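Local coordinates for Lin1944 protein (Listeria innocua, PDB 3D7L) that is of unknown function but belongs to the short-chain dehydrogenase/reductase family and so probably acts as an oxidoreductase, at residues Ile150-Thr154 against Ser189-Ala193; Ile49-Tyr53 against Asn95-Gly100; Ile116-Ile122 against Phe170-Phe174; Ala61-Ala65 against Phe110-Thr114; Leu104-Phe110 against Met146-Arg151. All coordinates share one frame; numbering follows the deposited sequence.

Contact 1: residues Ile150-Thr154 against Ser189-Ala193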
# COMPACT_ATOMS: atom_id res chain seq x y z
N ILE D 150 21.00 4.25 8.76
CA ILE D 150 20.45 4.26 7.42
C ILE D 150 19.12 5.00 7.37
O ILE D 150 18.30 4.89 8.28
CB ILE D 150 20.33 2.83 6.89
CG1 ILE D 150 21.72 2.27 6.51
CG2 ILE D 150 19.40 2.78 5.69
CD1 ILE D 150 21.86 0.75 6.59
N ARG D 151 18.93 5.79 6.31
CA ARG D 151 17.69 6.58 6.14
C ARG D 151 16.85 6.06 4.98
O ARG D 151 17.37 5.38 4.08
CB ARG D 151 18.00 8.07 5.94
CG ARG D 151 18.95 8.66 7.03
CD ARG D 151 19.33 10.13 6.73
NE ARG D 151 20.20 10.19 5.56
CZ ARG D 151 19.83 10.58 4.34
NH1 ARG D 151 18.61 11.01 4.07
NH2 ARG D 151 20.73 10.57 3.37
N ILE D 152 15.55 6.34 5.02
CA ILE D 152 14.67 5.95 3.92
C ILE D 152 13.55 6.98 3.72
O ILE D 152 12.80 7.29 4.67
CB ILE D 152 14.09 4.49 4.09
CG1 ILE D 152 13.07 4.16 2.98
CG2 ILE D 152 13.42 4.31 5.50
CD1 ILE D 152 12.82 2.66 2.82
N ASN D 153 13.44 7.50 2.50
CA ASN D 153 12.39 8.45 2.15
C ASN D 153 11.69 8.05 0.85
O ASN D 153 12.19 7.20 0.13
CB ASN D 153 12.96 9.87 1.97
CG ASN D 153 13.68 10.38 3.20
OD1 ASN D 153 13.07 10.56 4.25
ND2 ASN D 153 14.99 10.65 3.06
N THR D 154 10.57 8.69 0.54
CA THR D 154 9.94 8.48 -0.75
C THR D 154 9.78 9.82 -1.47
O THR D 154 9.68 10.87 -0.82
CB THR D 154 8.56 7.76 -0.66
OG1 THR D 154 7.69 8.47 0.22
CG2 THR D 154 8.73 6.35 -0.17
N SER D 189 16.75 13.67 -0.73
CA SER D 189 16.77 12.40 -0.01
C SER D 189 18.18 11.81 0.13
O SER D 189 18.57 11.42 1.22
CB SER D 189 15.83 11.36 -0.62
OG SER D 189 15.85 10.21 0.16
N VAL D 190 18.97 11.80 -0.94
CA VAL D 190 20.30 11.20 -0.88
C VAL D 190 21.30 12.03 -0.06
O VAL D 190 22.07 11.48 0.74
CB VAL D 190 20.86 10.93 -2.32
CG1 VAL D 190 22.37 10.49 -2.30
CG2 VAL D 190 20.01 9.90 -3.04
N PHE D 191 21.29 13.35 -0.24
CA PHE D 191 22.35 14.19 0.30
C PHE D 191 21.97 14.92 1.57
O PHE D 191 22.85 15.38 2.31
CB PHE D 191 22.84 15.17 -0.77
CG PHE D 191 23.66 14.51 -1.84
CD1 PHE D 191 25.00 14.20 -1.60
CD2 PHE D 191 23.10 14.18 -3.06
CE1 PHE D 191 25.78 13.57 -2.59
CE2 PHE D 191 23.87 13.57 -4.05
CZ PHE D 191 25.21 13.25 -3.81
N GLY D 192 20.66 15.05 1.81
CA GLY D 192 20.14 15.56 3.08
C GLY D 192 20.23 14.50 4.18
O GLY D 192 20.92 13.48 4.01
N ALA D 193 19.55 14.73 5.30
CA ALA D 193 19.73 13.87 6.47
C ALA D 193 18.42 13.48 7.12
O ALA D 193 18.42 13.01 8.28
CB ALA D 193 20.65 14.55 7.50
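Arg-151 reaches from its strand to the C-terminal end of helix 179-191 and grips one carbonyl oxygen with two nitrogens. Its NH1 bonds to Ser-189 O at 2.9 Å, and NH2 bonds to the same oxygen at 3.2 Å. The guanidinium meets this oxygen end-on, and the acceptor lies only 5° out of the guanidinium plane. Both donors lie in the carbonyl plane. A weak bond runs from NH2 to Val-190 O, again at the edge of the guanidinium. The bend at chi3 (-69°) turns the end of the arginine chain toward these carbonyls. The carbonyls at a helix C-terminus carry partial negative charge, which probably suits the cation. NH1 has a further acceptor in Gln-194 O.

The second polar link is made by side chains. Asn-153 ND2 donates to Ser-189 OG at 3.1 Å, nearly straight at 164°, with the hydroxyl close to the amide plane. The other end of this amide is held as well, since Asn-153 OD1 accepts from Glu-197 N. Ser-189 OG is also hydrogen-bonded to Thr-111 OG1 on the adjoining strand.

These bonds fasten helix 179-191 to strand 151-157 in the Rossmann-type sheet of the short-chain dehydrogenase/reductase fold. The helix packs on one face of the parallel sheet, and Arg-151 and Asn-153 both direct their CB atoms to it.

The remaining contacts are not hydrogen bonds. Gly-192 O sits over one face of the Arg-151 guanidinium, 2.9 Å above the plane, at too poor an angle for a bond. Ala-193 makes van der Waals contacts, its CA over that same face and its O 3.4 Å from Arg-151 CD.

Contact 2: residues Ile49-Tyr53 against Asn95-Gly100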
# COMPACT_ATOMS: atom_id res chain seq x y z
N ILE D 49 17.10 -9.81 -7.87
CA ILE D 49 17.51 -8.69 -7.02
C ILE D 49 18.76 -9.06 -6.22
O ILE D 49 19.71 -8.26 -6.10
CB ILE D 49 16.37 -8.22 -6.08
CG1 ILE D 49 15.22 -7.57 -6.87
CG2 ILE D 49 16.90 -7.24 -5.05
CD1 ILE D 49 13.91 -7.66 -6.18
N LYS D 50 18.76 -10.25 -5.64
CA LYS D 50 19.90 -10.69 -4.84
C LYS D 50 21.17 -10.74 -5.67
O LYS D 50 22.23 -10.30 -5.20
CB LYS D 50 19.65 -12.03 -4.18
CG LYS D 50 18.33 -12.05 -3.47
CD LYS D 50 18.40 -12.80 -2.19
CE LYS D 50 18.02 -14.25 -2.37
NZ LYS D 50 17.02 -14.62 -1.30
N LYS D 51 21.06 -11.24 -6.90
CA LYS D 51 22.22 -11.27 -7.81
C LYS D 51 22.74 -9.86 -8.09
O LYS D 51 23.95 -9.62 -8.05
CB LYS D 51 21.89 -11.97 -9.13
CG LYS D 51 22.83 -13.10 -9.50
CD LYS D 51 24.22 -12.63 -9.95
CE LYS D 51 25.21 -13.80 -9.93
NZ LYS D 51 25.05 -14.80 -11.07
N MSE D 52 21.82 -8.94 -8.37
CA MSE D 52 22.20 -7.55 -8.59
C MSE D 52 23.04 -7.02 -7.43
O MSE D 52 24.11 -6.47 -7.65
CB MSE D 52 20.99 -6.65 -8.85
CG MSE D 52 21.37 -5.16 -8.99
SE MSE D 52 19.90 -3.96 -8.77
CE MSE D 52 19.46 -4.29 -6.92
N TYR D 53 22.56 -7.21 -6.21
CA TYR D 53 23.26 -6.71 -5.02
C TYR D 53 24.63 -7.38 -4.76
O TYR D 53 25.54 -6.72 -4.24
CB TYR D 53 22.36 -6.80 -3.78
CG TYR D 53 21.31 -5.71 -3.67
CD1 TYR D 53 21.64 -4.36 -3.85
CD2 TYR D 53 19.97 -6.04 -3.37
CE1 TYR D 53 20.65 -3.35 -3.74
CE2 TYR D 53 19.00 -5.05 -3.27
CZ TYR D 53 19.34 -3.71 -3.44
OH TYR D 53 18.35 -2.75 -3.33
N ASN D 95 10.94 -5.02 -1.98
CA ASN D 95 11.97 -6.05 -2.01
C ASN D 95 13.36 -5.49 -2.22
O ASN D 95 14.32 -5.99 -1.63
CB ASN D 95 11.62 -7.17 -3.00
CG ASN D 95 10.48 -8.07 -2.48
OD1 ASN D 95 10.10 -7.96 -1.33
ND2 ASN D 95 9.93 -8.92 -3.34
N LEU D 96 13.48 -4.42 -3.00
CA LEU D 96 14.80 -3.77 -3.10
C LEU D 96 15.29 -3.30 -1.73
O LEU D 96 16.50 -3.26 -1.48
CB LEU D 96 14.81 -2.60 -4.08
CG LEU D 96 14.49 -2.84 -5.55
CD1 LEU D 96 14.36 -1.46 -6.18
CD2 LEU D 96 15.53 -3.71 -6.31
N VAL D 97 14.36 -2.91 -0.86
CA VAL D 97 14.70 -2.53 0.51
C VAL D 97 14.97 -3.78 1.36
O VAL D 97 16.02 -3.88 2.01
CB VAL D 97 13.60 -1.65 1.15
CG1 VAL D 97 13.85 -1.47 2.62
CG2 VAL D 97 13.49 -0.31 0.43
N LEU D 98 14.04 -4.74 1.34
CA LEU D 98 14.23 -5.94 2.17
C LEU D 98 15.53 -6.69 1.84
O LEU D 98 16.13 -7.30 2.72
CB LEU D 98 13.03 -6.90 2.08
CG LEU D 98 11.66 -6.28 2.41
CD1 LEU D 98 10.60 -7.32 2.30
CD2 LEU D 98 11.64 -5.65 3.81
N LEU D 99 15.94 -6.67 0.58
CA LEU D 99 17.15 -7.40 0.15
C LEU D 99 18.44 -6.54 0.08
O LEU D 99 19.54 -7.08 -0.04
CB LEU D 99 16.90 -8.13 -1.17
CG LEU D 99 15.75 -9.14 -1.15
CD1 LEU D 99 15.27 -9.53 -2.54
CD2 LEU D 99 16.06 -10.40 -0.33
N GLY D 100 18.29 -5.22 0.20
CA GLY D 100 19.39 -4.26 0.04
C GLY D 100 20.02 -3.58 1.26
O GLY D 100 21.05 -2.90 1.12
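Tyr-53 reaches across from helix 46-56 and donates its hydroxyl to the backbone of helix 79-100. Its OH bonds to Leu-96 O at 2.7 Å, with the donor tilted 26° from the carbonyl plane. CG of the tyrosine is anti to its carbonyl carbon (chi1 -78°), and this carries the ring across to the other helix. One face of the ring lies on Gly-100, whose CA is 3.7 Å from the ring centroid in a CH-pi contact. The opposite face carries the methyl CE of Met-52, a selenomethionine, over its centre. That methyl also touches Leu-96 CD2.

Ile-49 uses both of its branches. CG2, anti to the backbone N, meets Leu-99 CD1 at 3.8 Å. CG1, beside the backbone N, meets Leu-96 CD2 at 3.9 Å, and CD1 extends to Asn-95 CB. The isoleucine crosses all three partners at about a right angle. Lys-50 adds the aliphatic part of its bent chain, with CD against Leu-99 CD2 at 3.8 Å.

The two helix segments cross at -52°, with axes 9.9 Å apart. Both helices lie against the same face of the Rossmann sheet, where Tyr-53 touches Leu-7 and Ile-62. Leu-99 and Asn-95 also pack on Pro-79 of the second subunit.

The interface is thus mainly apolar. Its one direct hydrogen bond satisfies the buried phenol hydroxyl and probably helps fix the turn of the ring.

Contact 3: residues Ile116-Ile122 against Phe170-Phe174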
# COMPACT_ATOMS: atom_id res chain seq x y z
N ILE D 116 1.48 11.08 -7.26
CA ILE D 116 0.28 11.85 -6.92
C ILE D 116 -1.03 11.02 -7.01
O ILE D 116 -2.03 11.39 -6.44
CB ILE D 116 0.16 13.12 -7.82
CG1 ILE D 116 -0.74 14.19 -7.16
CG2 ILE D 116 -0.26 12.72 -9.23
CD1 ILE D 116 -0.82 15.49 -7.88
N MSE D 117 -1.02 9.91 -7.72
CA MSE D 117 -2.27 9.17 -7.91
C MSE D 117 -2.87 8.63 -6.61
O MSE D 117 -4.07 8.40 -6.53
CB MSE D 117 -2.12 8.06 -8.93
CG MSE D 117 -2.27 8.58 -10.31
SE MSE D 117 -2.20 7.13 -11.59
CE MSE D 117 -0.34 7.25 -12.06
N MSE D 118 -2.03 8.41 -5.60
CA MSE D 118 -2.52 8.06 -4.26
C MSE D 118 -3.25 9.20 -3.51
O MSE D 118 -3.98 8.92 -2.57
CB MSE D 118 -1.37 7.54 -3.40
CG MSE D 118 -0.35 8.64 -3.06
SE MSE D 118 0.96 8.03 -1.76
CE MSE D 118 2.15 9.56 -1.77
N GLU D 119 -3.03 10.45 -3.91
CA GLU D 119 -3.57 11.63 -3.18
C GLU D 119 -4.59 12.45 -3.98
O GLU D 119 -5.46 13.11 -3.40
CB GLU D 119 -2.45 12.60 -2.76
CG GLU D 119 -1.26 11.92 -2.10
CD GLU D 119 -0.57 12.77 -1.01
OE1 GLU D 119 -1.30 13.24 -0.09
OE2 GLU D 119 0.68 12.96 -1.09
N ASP D 120 -4.45 12.43 -5.30
CA ASP D 120 -5.29 13.23 -6.21
C ASP D 120 -5.71 12.27 -7.31
O ASP D 120 -5.13 12.30 -8.41
CB ASP D 120 -4.42 14.36 -6.79
CG ASP D 120 -5.22 15.46 -7.46
OD1 ASP D 120 -6.43 15.27 -7.79
OD2 ASP D 120 -4.62 16.53 -7.66
N PRO D 121 -6.67 11.37 -7.00
CA PRO D 121 -6.85 10.19 -7.85
C PRO D 121 -7.47 10.45 -9.22
O PRO D 121 -8.22 11.43 -9.40
CB PRO D 121 -7.77 9.29 -7.02
CG PRO D 121 -8.52 10.22 -6.12
CD PRO D 121 -7.58 11.37 -5.84
N ILE D 122 -7.17 9.56 -10.16
CA ILE D 122 -7.75 9.62 -11.51
C ILE D 122 -8.39 8.28 -11.90
O ILE D 122 -8.07 7.22 -11.33
CB ILE D 122 -6.68 10.03 -12.56
CG1 ILE D 122 -5.53 9.01 -12.56
CG2 ILE D 122 -6.23 11.51 -12.33
CD1 ILE D 122 -4.72 9.00 -13.83
N PHE D 170 -5.38 11.57 -19.63
CA PHE D 170 -5.66 10.87 -18.37
C PHE D 170 -5.59 11.77 -17.15
O PHE D 170 -6.01 11.36 -16.06
CB PHE D 170 -4.70 9.66 -18.19
CG PHE D 170 -4.80 8.69 -19.31
CD1 PHE D 170 -5.87 7.80 -19.38
CD2 PHE D 170 -3.86 8.72 -20.36
CE1 PHE D 170 -5.98 6.91 -20.45
CE2 PHE D 170 -3.97 7.84 -21.44
CZ PHE D 170 -5.04 6.94 -21.48
N PHE D 171 -5.05 12.99 -17.32
CA PHE D 171 -4.78 13.91 -16.22
C PHE D 171 -5.34 15.29 -16.56
O PHE D 171 -4.69 16.31 -16.33
CB PHE D 171 -3.28 14.01 -15.99
CG PHE D 171 -2.68 12.84 -15.27
CD1 PHE D 171 -2.17 11.77 -15.97
CD2 PHE D 171 -2.59 12.83 -13.88
CE1 PHE D 171 -1.59 10.68 -15.28
CE2 PHE D 171 -2.04 11.76 -13.18
CZ PHE D 171 -1.52 10.68 -13.89
N GLU D 172 -6.52 15.32 -17.16
CA GLU D 172 -7.07 16.59 -17.65
C GLU D 172 -7.22 17.61 -16.51
O GLU D 172 -7.72 17.28 -15.43
CB GLU D 172 -8.40 16.36 -18.37
CG GLU D 172 -8.24 15.63 -19.69
CD GLU D 172 -9.56 15.17 -20.25
OE1 GLU D 172 -10.21 14.31 -19.62
OE2 GLU D 172 -9.94 15.66 -21.32
N GLY D 173 -6.75 18.83 -16.73
CA GLY D 173 -6.83 19.84 -15.67
C GLY D 173 -5.71 19.79 -14.63
O GLY D 173 -5.65 20.63 -13.73
N PHE D 174 -4.82 18.81 -14.75
CA PHE D 174 -3.64 18.75 -13.89
C PHE D 174 -2.63 19.78 -14.44
O PHE D 174 -2.77 20.28 -15.58
CB PHE D 174 -3.01 17.33 -13.88
CG PHE D 174 -3.64 16.35 -12.88
CD1 PHE D 174 -2.87 15.85 -11.81
CD2 PHE D 174 -4.97 15.91 -13.02
CE1 PHE D 174 -3.41 14.91 -10.90
CE2 PHE D 174 -5.52 14.96 -12.12
CZ PHE D 174 -4.75 14.46 -11.05
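This is an apolar contact between two loops, in which Ile-116, Met-117 and Ile-122 meet Phe-171 and Phe-174. One loop joins strand 108-113 to helix 126-142. The other lies between helices 164-167 and 179-191.

Ile-122 serves both rings. Its CD1 sits over one face of Phe-171, 3.9 Å from the ring centroid and 21° off the normal, a CH-pi contact. Its CG2 touches Phe-174 CE2 at 3.5 Å. With chi1 at 59°, CG1 lies between the backbone N and the carbonyl carbon, while CG2 is set beside the N. The two branches thus part toward different rings.

The loops follow the C-terminal ends of strands 108-113 and 151-157. This is the end of the sheet at which short-chain dehydrogenases commonly place their active site. Here Phe-171 to Phe-174 form a type II beta turn, closed by Phe-174 N to Phe-171 O. The turn lays Phe-171 CD2 over the centre of the Phe-174 ring.

The methyl CE of Met-117, a selenomethionine, meets the Phe-171 edge at CZ, 4.1 Å away. Ile-116 CD1 is at the edge of Phe-174, 4.0 Å from CE1. Asp-120 O approaches that edge too, 3.4 Å from Phe-174 CZ. Trp-164 packs on both rings.

Contact 4: residues Ala61-Ala65 against Phe110-Thr114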
# COMPACT_ATOMS: atom_id res chain seq x y z
N ALA D 61 23.99 4.85 -1.35
CA ALA D 61 22.56 5.13 -1.58
C ALA D 61 21.99 4.18 -2.61
O ALA D 61 22.67 3.84 -3.57
CB ALA D 61 22.35 6.56 -2.04
N ILE D 62 20.75 3.79 -2.39
CA ILE D 62 20.00 2.99 -3.33
C ILE D 62 18.73 3.79 -3.62
O ILE D 62 17.98 4.17 -2.70
CB ILE D 62 19.64 1.59 -2.77
CG1 ILE D 62 20.91 0.75 -2.53
CG2 ILE D 62 18.64 0.86 -3.70
CD1 ILE D 62 20.67 -0.52 -1.74
N VAL D 63 18.54 4.08 -4.90
CA VAL D 63 17.52 4.94 -5.42
C VAL D 63 16.71 4.15 -6.41
O VAL D 63 17.23 3.65 -7.40
CB VAL D 63 18.10 6.14 -6.17
CG1 VAL D 63 16.98 7.03 -6.67
CG2 VAL D 63 19.09 6.93 -5.30
N SER D 64 15.41 4.07 -6.16
CA SER D 64 14.51 3.38 -7.06
C SER D 64 13.64 4.42 -7.74
O SER D 64 12.85 5.10 -7.06
CB SER D 64 13.63 2.40 -6.28
OG SER D 64 12.53 1.94 -7.07
N ALA D 65 13.82 4.57 -9.05
CA ALA D 65 12.91 5.35 -9.88
C ALA D 65 12.25 4.39 -10.89
O ALA D 65 12.23 4.63 -12.11
CB ALA D 65 13.67 6.45 -10.58
N PHE D 110 17.88 4.75 1.46
CA PHE D 110 17.01 4.31 0.37
C PHE D 110 16.12 5.47 -0.08
O PHE D 110 15.63 6.22 0.75
CB PHE D 110 16.07 3.18 0.82
CG PHE D 110 16.74 1.88 1.10
CD1 PHE D 110 17.04 1.00 0.07
CD2 PHE D 110 17.04 1.51 2.41
CE1 PHE D 110 17.65 -0.22 0.32
CE2 PHE D 110 17.66 0.27 2.66
CZ PHE D 110 17.95 -0.59 1.62
N THR D 111 15.89 5.61 -1.39
CA THR D 111 14.85 6.53 -1.87
C THR D 111 13.93 5.77 -2.83
O THR D 111 14.41 5.18 -3.80
CB THR D 111 15.41 7.75 -2.56
OG1 THR D 111 16.43 8.32 -1.75
CG2 THR D 111 14.33 8.78 -2.84
N LEU D 112 12.62 5.79 -2.56
CA LEU D 112 11.66 5.02 -3.37
C LEU D 112 10.69 5.95 -4.10
O LEU D 112 10.47 7.06 -3.66
CB LEU D 112 10.89 4.05 -2.47
CG LEU D 112 11.40 2.63 -2.21
CD1 LEU D 112 12.92 2.38 -2.38
CD2 LEU D 112 10.85 2.08 -0.85
N THR D 113 10.09 5.51 -5.21
CA THR D 113 9.20 6.43 -5.94
C THR D 113 7.73 6.07 -5.72
O THR D 113 7.37 4.91 -5.78
CB THR D 113 9.50 6.47 -7.47
OG1 THR D 113 10.86 6.87 -7.67
CG2 THR D 113 8.58 7.46 -8.18
N THR D 114 6.89 7.07 -5.43
CA THR D 114 5.46 6.86 -5.30
C THR D 114 4.73 7.62 -6.44
O THR D 114 4.99 7.35 -7.62
CB THR D 114 4.96 7.25 -3.88
OG1 THR D 114 5.41 8.57 -3.58
CG2 THR D 114 5.53 6.31 -2.80
O HOH W 1 18.72 7.10 -1.36
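Ser-64 O takes a short side-chain hydrogen bond from Thr-113 OG1, at 2.7 Å. The donor lies in the carbonyl plane, on a lone pair. Thr-113 has OG1 beside its backbone N (chi1 -58°), which turns the hydroxyl to the neighbouring strand and also brings it to 3.4 Å from Ala-65 CA. The Ser-64 hydroxyl itself is bonded to Gln-93 OE1 of helix 79-100.

Earlier along the strands the backbone makes the links. Thr-111 N donates to Ile-62 O at 2.9 Å. Ser-64 N donates to Thr-111 O at 2.8 Å, almost straight at 178°. Ile-62 O is also approached by Phe-110 CA in a CA-H...O contact. A water bonds to Thr-111 OG1 at 2.6 Å and only weakly to Ile-62 O. Thr-111 OG1 has a further partner in Ser-189 OG.

Strands 59-64 and 108-113 are central neighbours in the seven-stranded parallel sheet of the Rossmann-type fold. Their segments 61-64 and 110-113 run within 2° of parallel. Helix 79-100 joins the strands in a beta-alpha-beta crossover.

On one face of the sheet Ile-62 and Phe-110 lie side by side, pointing the same way. Ile-62 CD1 touches Phe-110 CE1 at 3.7 Å. On this side Ser-64 CB meets Leu-112 CD1 at 4.0 Å. The other face carries Val-63 and Thr-111, and Phe-186 of helix 179-191 packs on both.

Contact 5: residues Leu104-Phe110 against Met146-Arg151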
# COMPACT_ATOMS: atom_id res chain seq x y z
N LEU D 104 24.07 -1.44 2.04
CA LEU D 104 24.28 -0.03 2.32
C LEU D 104 25.38 0.19 3.33
O LEU D 104 25.45 -0.50 4.36
CB LEU D 104 23.01 0.67 2.80
CG LEU D 104 22.01 1.12 1.74
CD1 LEU D 104 20.90 1.80 2.46
CD2 LEU D 104 22.66 2.07 0.69
N ASN D 105 26.22 1.17 3.03
CA ASN D 105 27.20 1.65 3.98
C ASN D 105 26.49 2.32 5.18
O ASN D 105 25.33 2.73 5.09
CB ASN D 105 28.17 2.61 3.30
CG ASN D 105 29.19 1.89 2.41
OD1 ASN D 105 29.66 0.79 2.72
ND2 ASN D 105 29.56 2.54 1.31
N ASP D 106 27.21 2.42 6.30
CA ASP D 106 26.71 3.10 7.48
C ASP D 106 26.24 4.51 7.11
O ASP D 106 26.91 5.19 6.35
CB ASP D 106 27.81 3.17 8.55
CG ASP D 106 28.13 1.79 9.16
OD1 ASP D 106 29.09 1.71 9.95
OD2 ASP D 106 27.44 0.79 8.87
N LYS D 107 25.07 4.92 7.60
CA LYS D 107 24.51 6.25 7.30
C LYS D 107 24.03 6.40 5.85
O LYS D 107 23.79 7.52 5.40
CB LYS D 107 25.52 7.38 7.63
CG LYS D 107 26.28 7.24 8.96
CD LYS D 107 25.94 8.34 9.95
CE LYS D 107 24.73 7.94 10.82
NZ LYS D 107 23.89 9.11 11.23
N GLY D 108 23.92 5.29 5.13
CA GLY D 108 23.41 5.27 3.76
C GLY D 108 21.91 5.54 3.75
O GLY D 108 21.32 5.76 4.81
N SER D 109 21.30 5.54 2.57
CA SER D 109 19.85 5.79 2.45
C SER D 109 19.20 5.00 1.33
O SER D 109 19.87 4.64 0.36
CB SER D 109 19.58 7.28 2.20
OG SER D 109 19.99 7.65 0.89
N PHE D 110 17.88 4.75 1.46
CA PHE D 110 17.01 4.31 0.37
C PHE D 110 16.12 5.47 -0.08
O PHE D 110 15.63 6.22 0.75
CB PHE D 110 16.07 3.18 0.82
CG PHE D 110 16.74 1.88 1.10
CD1 PHE D 110 17.04 1.00 0.07
CD2 PHE D 110 17.04 1.51 2.41
CE1 PHE D 110 17.65 -0.22 0.32
CE2 PHE D 110 17.66 0.27 2.66
CZ PHE D 110 17.95 -0.59 1.62
N MSE D 146 15.68 1.08 10.88
CA MSE D 146 16.90 0.97 10.07
C MSE D 146 18.13 0.83 10.95
O MSE D 146 18.24 1.53 11.95
CB MSE D 146 17.02 2.13 9.09
CG MSE D 146 16.01 2.02 7.94
SE MSE D 146 16.51 0.59 6.64
CE MSE D 146 14.89 0.48 5.60
N PRO D 147 19.02 -0.11 10.60
CA PRO D 147 20.27 -0.25 11.36
C PRO D 147 21.33 0.72 10.86
O PRO D 147 21.19 1.24 9.75
CB PRO D 147 20.70 -1.69 11.08
CG PRO D 147 20.12 -2.01 9.71
CD PRO D 147 18.92 -1.10 9.51
N ARG D 148 22.36 0.96 11.68
CA ARG D 148 23.58 1.68 11.26
C ARG D 148 23.37 3.10 10.65
O ARG D 148 24.15 3.57 9.81
CB ARG D 148 24.41 0.78 10.33
CG ARG D 148 24.72 -0.61 10.92
CD ARG D 148 25.51 -1.48 9.95
NE ARG D 148 24.74 -2.00 8.80
CZ ARG D 148 24.83 -1.51 7.56
NH1 ARG D 148 24.13 -2.07 6.58
NH2 ARG D 148 25.64 -0.46 7.29
N GLY D 149 22.31 3.77 11.10
CA GLY D 149 22.02 5.17 10.74
C GLY D 149 21.43 5.36 9.36
O GLY D 149 21.34 6.47 8.85
N ILE D 150 21.00 4.25 8.76
CA ILE D 150 20.45 4.26 7.42
C ILE D 150 19.12 5.00 7.37
O ILE D 150 18.30 4.89 8.28
CB ILE D 150 20.33 2.83 6.89
CG1 ILE D 150 21.72 2.27 6.51
CG2 ILE D 150 19.40 2.78 5.69
CD1 ILE D 150 21.86 0.75 6.59
N ARG D 151 18.93 5.79 6.31
CA ARG D 151 17.69 6.58 6.14
C ARG D 151 16.85 6.06 4.98
O ARG D 151 17.37 5.38 4.08
CB ARG D 151 18.00 8.07 5.94
CG ARG D 151 18.95 8.66 7.03
CD ARG D 151 19.33 10.13 6.73
NE ARG D 151 20.20 10.19 5.56
CZ ARG D 151 19.83 10.58 4.34
NH1 ARG D 151 18.61 11.01 4.07
NH2 ARG D 151 20.73 10.57 3.37
O HOH W 2 22.69 9.72 6.71
O HOH W 3 23.23 9.28 3.63
O HOH W 4 22.14 9.14 9.31
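Arg-148, on a type I' turn with positive phi, clamps the neighbouring loop through two acceptors. Its NH1 and NH2 both bond to Leu-104 O, end-on, the NH2 bond being 2.9 Å long. NH2 also makes a salt bridge to Asp-106 OD2 at 2.7 Å. Both oxygens lie close to the guanidinium plane, although the carboxylate is turned 43° from it. The bend at chi3 (-73°) turns the guanidinium toward Leu-104 O. Leu-104 O has another donor in Lys-58 NZ.

The backbones meet beside this clamp. Lys-107 N donates to Arg-148 O at 2.7 Å. Arg-151 N bonds to Gly-108 O, and Phe-110 N to Arg-151 O. Waters bridge Lys-107 O to Arg-151 NE and to its NH2, while Arg-151 NH1 is held by Gln-194 O. Another water links Lys-107 NZ to Gly-149 O. Ser-109 CB lies over one face of the Arg-151 guanidinium.

Apolar groups fill the inner side. Ile-150 CG2 touches Leu-104 CD1 at 3.7 Å, and Ile-150 CD1 rests over one face of the Arg-148 guanidinium. Met-146, a selenomethionine, makes a Met-aromatic contact at the Phe-110 ring edge. Its CE is 4.0 Å from Phe-110 CD2. Met-146 also packs on Leu-74 of the second subunit.

Two turns thus come together, a type II turn from Asn-105 to Gly-108 and the type I' turn from Pro-147 to Ile-150. Each leads into a strand, and the bridge of Ser-109 with Arg-151 starts the pairing of parallel strands 108-113 and 151-157 in the Rossmann-type sheet.

In the fold
Contact 4 lies near the middle of the chain, about 4 Å from its centre. Contacts 1 and 5 share Ile-150 and Arg-151, and their centres are about 9 Å apart. Contact 4 shares Phe-110 with contact 5 and joins contact 1 through Ser-189 OG and Thr-111 OG1. Contact 2 packs on the sheet face bearing Ile-62 and Phe-110, with its centre about 12 Å from that of contact 4. Helix 179-191 of contact 1 lies on the other face. Contact 3 follows contact 4 in the chain, past the C-terminal strand ends, where this family usually has its active site. Its centre is about 33 Å from that of contact 5, at the other ends. Contacts 2, 3 and 5 touch the second subunit.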